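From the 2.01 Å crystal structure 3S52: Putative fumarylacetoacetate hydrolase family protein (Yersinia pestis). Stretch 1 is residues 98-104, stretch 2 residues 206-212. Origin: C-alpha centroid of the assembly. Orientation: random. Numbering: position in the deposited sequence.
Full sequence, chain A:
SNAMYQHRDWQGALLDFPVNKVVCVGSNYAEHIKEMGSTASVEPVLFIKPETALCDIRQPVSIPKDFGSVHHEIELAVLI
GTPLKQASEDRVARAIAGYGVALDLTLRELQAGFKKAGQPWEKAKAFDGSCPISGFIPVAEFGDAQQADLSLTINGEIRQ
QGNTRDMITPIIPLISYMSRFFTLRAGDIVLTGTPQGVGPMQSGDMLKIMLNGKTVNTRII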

# COMPACT_ATOMS: atom_id res chain seq x y z
N GLY A 98 3.78 9.82 -18.77
CA GLY A 98 4.44 11.08 -18.51
C GLY A 98 5.33 11.01 -17.29
O GLY A 98 5.36 9.99 -16.59
N TYR A 99 6.06 12.08 -17.03
CA TYR A 99 6.95 12.08 -15.89
C TYR A 99 6.72 13.28 -14.98
O TYR A 99 6.31 14.35 -15.43
N GLY A 100 7.03 13.11 -13.70
CA GLY A 100 6.77 14.14 -12.72
C GLY A 100 7.80 14.03 -11.62
O GLY A 100 8.74 13.24 -11.71
N VAL A 101 7.66 14.87 -10.60
CA VAL A 101 8.58 14.82 -9.48
C VAL A 101 7.77 14.77 -8.20
O VAL A 101 6.78 15.50 -8.05
N ALA A 102 8.17 13.89 -7.29
CA ALA A 102 7.48 13.76 -6.01
C ALA A 102 8.45 13.85 -4.83
O ALA A 102 9.67 13.77 -5.00
N LEU A 103 7.88 14.01 -3.65
CA LEU A 103 8.58 13.82 -2.38
C LEU A 103 8.03 12.56 -1.72
O LEU A 103 6.84 12.48 -1.42
N ASP A 104 8.89 11.58 -1.49
CA ASP A 104 8.44 10.43 -0.73
C ASP A 104 8.79 10.84 0.69
O ASP A 104 9.91 10.61 1.16
N MSE A 206 10.52 26.71 3.15
CA MSE A 206 10.17 26.97 1.76
C MSE A 206 10.92 25.98 0.87
O MSE A 206 12.13 25.81 1.00
N LEU A 207 10.19 25.36 -0.04
CA LEU A 207 10.79 24.38 -0.92
C LEU A 207 10.79 24.88 -2.35
O LEU A 207 9.79 25.40 -2.83
N LYS A 208 11.92 24.73 -3.02
CA LYS A 208 11.94 24.91 -4.47
C LYS A 208 12.37 23.60 -5.08
O LYS A 208 13.43 23.07 -4.74
N ILE A 209 11.54 23.05 -5.96
CA ILE A 209 11.81 21.73 -6.51
C ILE A 209 11.97 21.84 -8.00
O ILE A 209 11.18 22.50 -8.66
N MSE A 210 12.99 21.19 -8.54
CA MSE A 210 13.20 21.26 -9.98
C MSE A 210 13.36 19.91 -10.62
O MSE A 210 14.01 19.01 -10.07
N LEU A 211 12.73 19.76 -11.78
CA LEU A 211 12.81 18.54 -12.57
C LEU A 211 13.28 19.01 -13.93
O LEU A 211 12.56 19.74 -14.63
N ASN A 212 14.49 18.61 -14.27
CA ASN A 212 15.21 19.23 -15.36
C ASN A 212 15.08 20.74 -15.22
O ASN A 212 15.30 21.27 -14.14

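The strands formed by residues 98-103 and 206-211 run roughly antiparallel, at 152°, with their axes 7.6 Å apart at closest approach. No hydrogen bond links them; the contact, which buries 280 Å² in total, is made by apolar side chains.

Leu 211 covers the most surface. Its CA-to-CB bond points toward the first strand, and with chi1 t and chi2 p it lays CD2 against the backbone at Gly 100, 3.6 Å from Gly 100 C and 4.0 Å from Val 101 N. Gly 100 has no side chain, so its contribution here is main chain alone. Val 101 (chi1 p) also points toward the other strand and lies between two partners: its CB is 4.1 Å from Leu 211 CB, while its CG2 meets Ile 209 CG2 at 3.8 Å. Ile 209 has chi1 m, but its chi2 of 123° falls between the usual wells.

Further along, Leu 103 (m, t) extends CD1 to within 3.7 Å of CD2 of Leu 207, whose rotamer is m, p. The alternation expected of strands is evident: Val 101 and Leu 103 face Leu 207, Ile 209 and Leu 211, whereas Ala 102 and the selenomethionine at Met 210 point away. The polar ends of Asp 104 and Lys 208 find their hydrogen bonds elsewhere in the structure.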

# COMPACT_ATOMS: atom_id res chain seq x y z
CB TYR A 99 8.40 12.07 -16.37
CG TYR A 99 8.75 10.86 -17.20
CD1 TYR A 99 9.05 9.65 -16.60
CD2 TYR A 99 8.81 10.94 -18.59
CE1 TYR A 99 9.39 8.53 -17.35
CE2 TYR A 99 9.14 9.83 -19.35
CZ TYR A 99 9.44 8.63 -18.72
OH TYR A 99 9.77 7.52 -19.46
CB VAL A 101 9.57 16.00 -9.49
CG1 VAL A 101 8.82 17.34 -9.44
CG2 VAL A 101 10.57 15.88 -8.34
CB ALA A 102 6.72 12.43 -5.95
CB LEU A 103 8.32 15.00 -1.44
CG LEU A 103 8.80 16.35 -1.94
CD1 LEU A 103 8.49 17.44 -0.93
CD2 LEU A 103 10.29 16.30 -2.24
CB ASP A 104 9.25 9.21 -1.21
CG ASP A 104 9.22 8.03 -0.24
OD1 ASP A 104 8.38 7.99 0.68
OD2 ASP A 104 10.06 7.11 -0.43
CB MSE A 206 10.59 28.38 1.37
CG MSE A 206 9.62 29.46 1.78
SE MSE A 206 10.37 31.20 1.33
CE MSE A 206 11.07 30.82 -0.44
CB LEU A 207 9.99 23.08 -0.86
CG LEU A 207 10.34 22.08 0.24
CD1 LEU A 207 10.30 22.74 1.60
CD2 LEU A 207 9.40 20.88 0.16
CB LYS A 208 12.92 26.02 -4.89
CG LYS A 208 13.08 26.11 -6.40
CD LYS A 208 14.14 27.13 -6.79
CE LYS A 208 13.93 28.44 -6.06
NZ LYS A 208 12.54 28.96 -6.21
CB ILE A 209 10.68 20.74 -6.22
CG1 ILE A 209 10.45 20.58 -4.72
CG2 ILE A 209 10.97 19.39 -6.87
CD1 ILE A 209 9.04 20.89 -4.30
CB MSE A 210 14.38 22.15 -10.30
CG MSE A 210 14.00 23.61 -10.40
SE MSE A 210 15.56 24.71 -10.74
CE MSE A 210 16.05 25.02 -8.88
CB LEU A 211 11.44 17.86 -12.68
CG LEU A 211 11.36 16.59 -13.53
CD1 LEU A 211 12.27 15.50 -12.95
CD2 LEU A 211 9.92 16.09 -13.62
CB ASN A 212 14.70 18.72 -16.70
CG ASN A 212 15.08 17.27 -16.92
OD1 ASN A 212 16.15 16.82 -16.49
ND2 ASN A 212 14.19 16.52 -17.57